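Local coordinates for protein KLLA0B12012p (Kluyveromyces lactis, PDB 6Y3P) that interacts directly with the mRNA decapping enzyme Dcp2 and, through the C-terminal ATP-grasp domain described here, probably binds ATP and metal ions, at residues T17-G22 and D358-I363; R26-H31 and D369-C374; S325-G330 and N347-F352. All blocks are in the same frame, centred on the assembly; numbering follows the deposited sequence.

In the fold
Contacts 1 and 2 join the same two elements, helix 21-31 with its leading turn and helix 357-375, at points whose centres lie about 14 Å apart. Contact 1, near the start of both helices, is partly buried and rests mostly on one tyrosine; contact 2, further along, is buried and packs Val371 and Ser372 against Ser27, Phe28 and His31. A bound sulfate near both draws Lys360 and Arg26. Contact 3, also buried, lies closer to the centre of the chain and is the one with backbone hydrogen bonds between its segments, where the end of strand 341-347 pairs with strand 326-335. Its Phe352 touches Tyr19, Ile20 and Ile363 of contact 1, while Leu326 packs on Cys374 of contact 2.

Contact 1: T17-G22 and D358-I363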
# COMPACT_ATOMS: atom_id res chain seq x y z
N THR A 17 22.91 -9.91 0.39
CA THR A 17 22.15 -10.67 1.38
C THR A 17 20.65 -10.50 1.18
O THR A 17 19.89 -11.33 1.69
CB THR A 17 22.54 -10.30 2.81
OG1 THR A 17 22.76 -8.90 2.94
CG2 THR A 17 23.74 -11.09 3.30
N GLU A 18 20.22 -9.42 0.47
CA GLU A 18 18.79 -9.17 0.23
C GLU A 18 18.15 -10.19 -0.70
O GLU A 18 18.73 -10.60 -1.71
CB GLU A 18 18.53 -7.73 -0.25
CG GLU A 18 18.24 -6.75 0.88
CD GLU A 18 18.07 -5.29 0.47
OE1 GLU A 18 17.38 -5.01 -0.55
OE2 GLU A 18 18.58 -4.42 1.21
N TYR A 19 16.92 -10.59 -0.33
CA TYR A 19 16.06 -11.56 -1.02
C TYR A 19 15.93 -11.34 -2.54
O TYR A 19 15.98 -12.31 -3.31
CB TYR A 19 14.67 -11.56 -0.34
CG TYR A 19 13.75 -12.68 -0.79
CD1 TYR A 19 13.91 -13.98 -0.33
CD2 TYR A 19 12.70 -12.42 -1.67
CE1 TYR A 19 13.08 -15.01 -0.76
CE2 TYR A 19 11.85 -13.44 -2.11
CZ TYR A 19 12.05 -14.73 -1.64
OH TYR A 19 11.22 -15.75 -2.06
N ILE A 20 15.80 -10.07 -2.97
CA ILE A 20 15.58 -9.68 -4.37
C ILE A 20 16.85 -9.58 -5.25
O ILE A 20 16.70 -9.38 -6.46
CB ILE A 20 14.75 -8.37 -4.42
CG1 ILE A 20 15.51 -7.17 -3.74
CG2 ILE A 20 13.39 -8.60 -3.75
CD1 ILE A 20 14.94 -5.78 -4.03
N TYR A 21 18.07 -9.72 -4.67
CA TYR A 21 19.34 -9.60 -5.40
C TYR A 21 19.50 -10.63 -6.55
O TYR A 21 19.70 -10.22 -7.70
CB TYR A 21 20.55 -9.62 -4.45
CG TYR A 21 21.89 -9.45 -5.16
CD1 TYR A 21 22.43 -8.19 -5.38
CD2 TYR A 21 22.60 -10.56 -5.59
CE1 TYR A 21 23.64 -8.04 -6.05
CE2 TYR A 21 23.82 -10.42 -6.25
CZ TYR A 21 24.35 -9.16 -6.46
OH TYR A 21 25.56 -9.05 -7.10
N GLY A 22 19.43 -11.92 -6.23
CA GLY A 22 19.49 -13.02 -7.19
C GLY A 22 18.47 -12.84 -8.30
O GLY A 22 18.88 -12.75 -9.47
N ASP A 358 7.34 -21.70 -3.98
CA ASP A 358 6.17 -21.11 -4.62
C ASP A 358 6.18 -19.57 -4.51
O ASP A 358 5.82 -18.89 -5.48
CB ASP A 358 4.86 -21.71 -4.05
CG ASP A 358 4.48 -23.10 -4.56
OD1 ASP A 358 5.40 -23.90 -4.87
OD2 ASP A 358 3.27 -23.41 -4.58
N LEU A 359 6.60 -19.03 -3.34
CA LEU A 359 6.67 -17.59 -3.11
C LEU A 359 7.90 -16.97 -3.77
O LEU A 359 7.82 -15.83 -4.20
CB LEU A 359 6.54 -17.21 -1.62
CG LEU A 359 5.13 -17.21 -0.95
CD1 LEU A 359 4.07 -16.53 -1.82
CD2 LEU A 359 4.67 -18.61 -0.56
N LYS A 360 8.99 -17.75 -3.93
CA LYS A 360 10.20 -17.31 -4.63
C LYS A 360 9.91 -17.18 -6.12
O LYS A 360 10.42 -16.26 -6.75
CB LYS A 360 11.36 -18.30 -4.40
CG LYS A 360 12.73 -17.77 -4.87
CD LYS A 360 13.21 -18.45 -6.14
CE LYS A 360 14.27 -19.50 -5.90
NZ LYS A 360 15.63 -18.89 -5.78
N ASN A 361 9.10 -18.11 -6.68
CA ASN A 361 8.65 -18.15 -8.07
C ASN A 361 7.84 -16.88 -8.34
O ASN A 361 8.05 -16.21 -9.36
CB ASN A 361 7.77 -19.39 -8.30
CG ASN A 361 7.32 -19.63 -9.73
OD1 ASN A 361 6.48 -18.90 -10.29
ND2 ASN A 361 7.78 -20.71 -10.33
N LEU A 362 6.97 -16.53 -7.39
CA LEU A 362 6.13 -15.34 -7.45
C LEU A 362 6.99 -14.06 -7.57
O LEU A 362 6.67 -13.21 -8.40
CB LEU A 362 5.20 -15.29 -6.21
CG LEU A 362 4.13 -14.21 -6.20
CD1 LEU A 362 2.88 -14.68 -5.50
CD2 LEU A 362 4.65 -12.90 -5.60
N ILE A 363 8.07 -13.95 -6.76
CA ILE A 363 8.96 -12.79 -6.73
C ILE A 363 9.87 -12.76 -7.98
O ILE A 363 10.13 -11.67 -8.51
CB ILE A 363 9.70 -12.70 -5.35
CG1 ILE A 363 8.73 -12.35 -4.20
CG2 ILE A 363 10.92 -11.77 -5.35
CD1 ILE A 363 8.05 -10.95 -4.26
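Helix 358-363 presents its contact surface one turn at a time to Tyr19 and Ile20, the two corner residues of a type I beta turn running from Glu18 to Tyr21. The backbone of Leu359 comes first: Leu359 C lies 3.9 Å from Tyr19 OH, while the leucine side chain turns off to Gln354. At Lys360 the tip of the tyrosine meets the helix most closely, Tyr19 OH standing 3.2 Å from Lys360 CA and 3.5 Å from its CB. This is snug van der Waals packing of a phenol tip against a helix flank. The lysine leaves the backbone with CG anti to N (chi1 -169°), then bends at each remaining torsion; its aliphatic start lies by the tyrosine, and its NZ makes a salt bridge with a sulfate, probably from the crystallisation liquor, which it shares with Arg26. A long, flexible cation suits this exposed margin. Leu362 turns to strand 228-239, against Arg234 and Leu236. Ile363 returns to the contact, its CB pointing at the turn. Its CG2, anti to the backbone N, sits 3.8 Å from Tyr19 CE2, and its CG1 lies 3.9 Å from the same atom, in plane with the ring at its edge. Ile363 CG2 is also 4.3 Å from Ile20 CG2, and both isoleucines touch Phe352, which closes the apolar side. With CG anti to the backbone N (chi1 -171°), the Tyr19 ring reaches the helix; its apolar edge suits Ile363, while the hydroxyl ends by Lys360. The arrangement is a type I turn leading into helix 21-31, packed through Tyr19 on helix 357-375, the last helix of this ATP-grasp domain.

Contact 2: R26-H31 and D369-C374. With SO4 (sulfate ion), chain B.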
# COMPACT_ATOMS: atom_id res chain seq x y z
N ARG A 26 19.33 -12.17 -12.39
CA ARG A 26 18.84 -13.10 -13.42
C ARG A 26 18.02 -12.34 -14.47
O ARG A 26 18.21 -12.52 -15.68
CB ARG A 26 18.02 -14.24 -12.81
CG ARG A 26 18.85 -15.15 -11.90
CD ARG A 26 18.07 -16.38 -11.45
NE ARG A 26 17.05 -16.10 -10.43
CZ ARG A 26 17.26 -16.10 -9.12
NH1 ARG A 26 18.48 -16.33 -8.63
NH2 ARG A 26 16.26 -15.84 -8.28
N SER A 27 17.16 -11.43 -13.99
CA SER A 27 16.32 -10.59 -14.80
C SER A 27 17.14 -9.57 -15.63
O SER A 27 16.84 -9.38 -16.81
CB SER A 27 15.30 -9.89 -13.92
OG SER A 27 14.28 -9.38 -14.74
N PHE A 28 18.18 -8.94 -15.03
CA PHE A 28 19.05 -8.01 -15.76
C PHE A 28 19.84 -8.76 -16.85
O PHE A 28 19.93 -8.27 -17.97
CB PHE A 28 20.01 -7.23 -14.82
CG PHE A 28 19.36 -6.15 -13.98
CD1 PHE A 28 18.36 -5.33 -14.51
CD2 PHE A 28 19.77 -5.92 -12.67
CE1 PHE A 28 17.75 -4.33 -13.72
CE2 PHE A 28 19.16 -4.93 -11.88
CZ PHE A 28 18.15 -4.15 -12.41
N ARG A 29 20.34 -9.98 -16.51
CA ARG A 29 21.08 -10.88 -17.41
C ARG A 29 20.24 -11.27 -18.63
O ARG A 29 20.71 -11.18 -19.77
CB ARG A 29 21.49 -12.16 -16.65
CG ARG A 29 23.00 -12.36 -16.47
CD ARG A 29 23.69 -13.02 -17.67
NE ARG A 29 23.45 -14.47 -17.74
CZ ARG A 29 24.04 -15.29 -18.61
NH1 ARG A 29 24.92 -14.82 -19.49
NH2 ARG A 29 23.76 -16.59 -18.60
N LYS A 30 18.99 -11.71 -18.37
CA LYS A 30 18.05 -12.22 -19.37
C LYS A 30 17.50 -11.16 -20.33
O LYS A 30 17.51 -11.39 -21.55
CB LYS A 30 16.91 -12.96 -18.67
CG LYS A 30 16.06 -13.84 -19.58
CD LYS A 30 14.76 -14.28 -18.91
CE LYS A 30 14.91 -15.57 -18.14
NZ LYS A 30 13.60 -16.02 -17.58
N HIS A 31 17.00 -10.02 -19.81
CA HIS A 31 16.33 -9.02 -20.64
C HIS A 31 17.20 -7.84 -21.06
O HIS A 31 16.80 -7.08 -21.94
CB HIS A 31 15.04 -8.53 -19.97
CG HIS A 31 14.13 -9.65 -19.58
ND1 HIS A 31 13.59 -10.50 -20.53
CD2 HIS A 31 13.70 -10.02 -18.36
CE1 HIS A 31 12.86 -11.37 -19.86
NE2 HIS A 31 12.89 -11.13 -18.55
N ASP A 369 9.15 -9.22 -15.01
CA ASP A 369 8.21 -8.31 -15.64
C ASP A 369 8.64 -6.87 -15.52
O ASP A 369 8.53 -6.13 -16.50
CB ASP A 369 6.81 -8.49 -15.06
CG ASP A 369 6.18 -9.85 -15.34
OD1 ASP A 369 6.58 -10.51 -16.34
OD2 ASP A 369 5.28 -10.27 -14.56
N VAL A 370 9.15 -6.47 -14.34
CA VAL A 370 9.60 -5.11 -14.06
C VAL A 370 10.75 -4.76 -15.00
O VAL A 370 10.70 -3.73 -15.67
CB VAL A 370 9.96 -4.90 -12.56
CG1 VAL A 370 10.72 -3.59 -12.34
CG2 VAL A 370 8.71 -4.95 -11.69
N VAL A 371 11.74 -5.65 -15.09
CA VAL A 371 12.90 -5.46 -15.96
C VAL A 371 12.52 -5.52 -17.46
O VAL A 371 12.90 -4.62 -18.20
CB VAL A 371 14.05 -6.42 -15.56
CG1 VAL A 371 15.20 -6.36 -16.56
CG2 VAL A 371 14.54 -6.12 -14.14
N SER A 372 11.75 -6.54 -17.88
CA SER A 372 11.39 -6.72 -19.29
C SER A 372 10.40 -5.69 -19.86
O SER A 372 10.34 -5.54 -21.09
CB SER A 372 10.86 -8.13 -19.54
OG SER A 372 9.66 -8.38 -18.82
N ILE A 373 9.59 -5.02 -18.98
CA ILE A 373 8.54 -4.08 -19.42
C ILE A 373 8.85 -2.62 -19.07
O ILE A 373 8.57 -1.72 -19.88
CB ILE A 373 7.15 -4.56 -18.88
CG1 ILE A 373 6.78 -5.93 -19.50
CG2 ILE A 373 6.02 -3.50 -19.09
CD1 ILE A 373 5.73 -6.71 -18.79
N CYS A 374 9.39 -2.38 -17.88
CA CYS A 374 9.67 -1.02 -17.40
C CYS A 374 11.13 -0.58 -17.61
O CYS A 374 11.37 0.57 -18.00
CB CYS A 374 9.25 -0.88 -15.94
SG CYS A 374 7.54 -1.42 -15.59
S SO4 B . 18.22 -16.55 -5.14
O1 SO4 B . 16.95 -15.82 -5.02
O2 SO4 B . 18.09 -17.58 -6.17
O3 SO4 B . 18.57 -17.18 -3.88
O4 SO4 B . 19.30 -15.65 -5.51
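Van der Waals packing centres on Val371, which points from helix 369-374 into the surface made by Ser27, Phe28 and His31. The segment axes approach to 9.1 Å and cross at -36°. Ser27 OG makes a close van der Waals approach, 3.1 Å from Val371 CB, and Val371 CG1 is 4.0 Å from His31 CB. The apolar pair is Val371 CG2, the branch beside the backbone N, with Phe28 CE1 at 3.7 Å; the two side chains cross at about a right angle, the ring coming back toward the valine although its CB starts off away from it.

The aromatic interaction is a CH-pi contact: Ser372 CB stands 3.5 Å from the centroid of the His31 ring and only 7° off its normal. Lys30 CG flanks the opposite face nearer the rim, so the imidazole is sandwiched between aliphatic carbons.

The two serine hydroxyls bond to backbone carbonyls of helix 357-375, Ser27 OG to Phe367 O and Ser372 OG to Asp368 O, which lets serines sit in a buried interface; His31 NE2 has a weak bond to the Asp368 carboxylate. Arg26, at the exposed end, forms a salt bridge with Asp364 and holds the sulfate, probably from the crystallisation liquor, edge-on. Its shortest bond, from NH1 to sulfate O2 at 2.8 Å, is bent at 133°, with weak bonds besides.

Two helices running roughly the same way, one with a wider pi-type turn at 370-374, thus join helix 21-31 to the last helix of the ATP-grasp domain.

Contact 3: S325-G330 and N347-F352; sequences SLETFG and NAFPDF
Two backbone hydrogen bonds tie Gly330 to Asn347 as an antiparallel hydrogen-bonded pair. Gly330 N gives to Asn347 O at 2.8 Å, nearly straight at 174° and in the carbonyl plane. The return bond, Asn347 N to Gly330 O, is also 2.8 Å, although its donor stands above the carbonyl plane. A slight CA-H...O contact also falls on Asn347 O, with Phe329 CA 3.5 Å away.

Beyond this pair the second segment leaves the sheet, and Phe349, in a left-handed conformation, turns the chain so that Pro350 comes back against the strand. Pro350 CG rests 3.8 Å from Gly330 N; a glycine, with no side chain, gives the proline ring room to lie close. The Phe352 ring then closes on the strand edge-first, its CZ 3.6 Å from Thr328 OG1, which lies in the ring plane, and the same ring meets Phe367 edge-to-face.

Charge enters through Glu327. Extended beyond CG, it carries OE2 to within 3.7 Å of Phe349 CE1 and 3.8 Å of Ala348 CB, while its CG lies over one face of the Phe329 ring, toward the rim. The buried carboxylate is satisfied by a salt bridge from OE2 to Arg77 and by the backbone N of Tyr74 at OE1, so an acid is well placed here. A second acid, Asp332, takes a weak bond from Asn347 ND2.

In related ATP-grasp enzymes of the tubulin-tyrosine ligase family, an aspartate and asparagine placed like Asp332 and Asn347 on such a hairpin commonly belong to the metal site, a role that is only probable here.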
# COMPACT_ATOMS: atom_id res chain seq x y z
N SER A 325 12.02 7.57 -13.56
CA SER A 325 11.78 6.79 -12.34
C SER A 325 10.86 5.63 -12.63
O SER A 325 10.09 5.68 -13.58
CB SER A 325 11.13 7.65 -11.27
OG SER A 325 11.95 8.73 -10.89
N LEU A 326 10.97 4.60 -11.80
CA LEU A 326 10.04 3.49 -11.70
C LEU A 326 9.97 3.16 -10.22
O LEU A 326 10.89 3.50 -9.49
CB LEU A 326 10.32 2.23 -12.57
CG LEU A 326 11.57 1.38 -12.32
CD1 LEU A 326 11.45 0.51 -11.05
CD2 LEU A 326 11.77 0.46 -13.48
N GLU A 327 8.89 2.56 -9.76
CA GLU A 327 8.81 2.20 -8.36
C GLU A 327 7.79 1.11 -8.16
O GLU A 327 6.70 1.21 -8.70
CB GLU A 327 8.51 3.41 -7.44
CG GLU A 327 8.72 3.08 -5.97
CD GLU A 327 8.73 4.20 -4.95
OE1 GLU A 327 8.81 5.38 -5.37
OE2 GLU A 327 8.66 3.90 -3.74
N THR A 328 8.12 0.10 -7.34
CA THR A 328 7.12 -0.90 -7.02
C THR A 328 6.73 -0.68 -5.55
O THR A 328 7.58 -0.57 -4.67
CB THR A 328 7.44 -2.33 -7.47
OG1 THR A 328 7.28 -3.25 -6.39
CG2 THR A 328 8.75 -2.49 -8.15
N PHE A 329 5.44 -0.51 -5.34
CA PHE A 329 4.86 -0.25 -4.04
C PHE A 329 4.08 -1.49 -3.59
O PHE A 329 3.62 -2.27 -4.43
CB PHE A 329 3.86 0.92 -4.13
CG PHE A 329 4.39 2.22 -4.68
CD1 PHE A 329 4.33 2.49 -6.04
CD2 PHE A 329 4.87 3.21 -3.83
CE1 PHE A 329 4.78 3.72 -6.55
CE2 PHE A 329 5.32 4.45 -4.34
CZ PHE A 329 5.28 4.69 -5.69
N GLY A 330 3.91 -1.61 -2.28
CA GLY A 330 3.12 -2.64 -1.63
C GLY A 330 1.77 -2.09 -1.22
O GLY A 330 1.68 -1.31 -0.27
N ASN A 347 2.61 1.13 0.87
CA ASN A 347 3.94 1.06 1.47
C ASN A 347 5.02 1.12 0.40
O ASN A 347 5.02 0.33 -0.55
CB ASN A 347 4.12 -0.20 2.33
CG ASN A 347 3.15 -0.28 3.49
OD1 ASN A 347 3.21 0.50 4.44
ND2 ASN A 347 2.23 -1.22 3.40
N ALA A 348 5.91 2.08 0.56
CA ALA A 348 7.10 2.31 -0.25
C ALA A 348 8.13 1.34 0.29
O ALA A 348 8.12 1.03 1.49
CB ALA A 348 7.61 3.74 -0.04
N PHE A 349 9.03 0.88 -0.60
CA PHE A 349 10.14 -0.03 -0.31
C PHE A 349 9.69 -1.21 0.60
O PHE A 349 10.22 -1.41 1.70
CB PHE A 349 11.34 0.78 0.22
CG PHE A 349 12.01 1.53 -0.91
CD1 PHE A 349 11.47 2.71 -1.41
CD2 PHE A 349 13.15 1.01 -1.53
CE1 PHE A 349 12.05 3.37 -2.49
CE2 PHE A 349 13.73 1.66 -2.62
CZ PHE A 349 13.19 2.84 -3.09
N PRO A 350 8.65 -1.96 0.15
CA PRO A 350 8.15 -3.08 0.96
C PRO A 350 9.15 -4.22 1.11
O PRO A 350 10.04 -4.38 0.26
CB PRO A 350 6.92 -3.56 0.17
CG PRO A 350 7.23 -3.19 -1.25
CD PRO A 350 7.92 -1.87 -1.14
N ASP A 351 9.02 -5.01 2.20
CA ASP A 351 9.90 -6.16 2.38
C ASP A 351 9.34 -7.25 1.48
O ASP A 351 8.18 -7.63 1.61
CB ASP A 351 9.98 -6.62 3.87
CG ASP A 351 11.19 -7.49 4.24
OD1 ASP A 351 12.18 -7.54 3.44
OD2 ASP A 351 11.18 -8.09 5.34
N PHE A 352 10.13 -7.63 0.48
CA PHE A 352 9.80 -8.68 -0.48
C PHE A 352 10.19 -10.06 0.07
O PHE A 352 9.79 -11.06 -0.51
CB PHE A 352 10.49 -8.42 -1.83
CG PHE A 352 10.08 -7.15 -2.55
CD1 PHE A 352 8.92 -7.11 -3.31
CD2 PHE A 352 10.88 -6.01 -2.49
CE1 PHE A 352 8.54 -5.94 -3.98
CE2 PHE A 352 10.49 -4.83 -3.13
CZ PHE A 352 9.33 -4.81 -3.88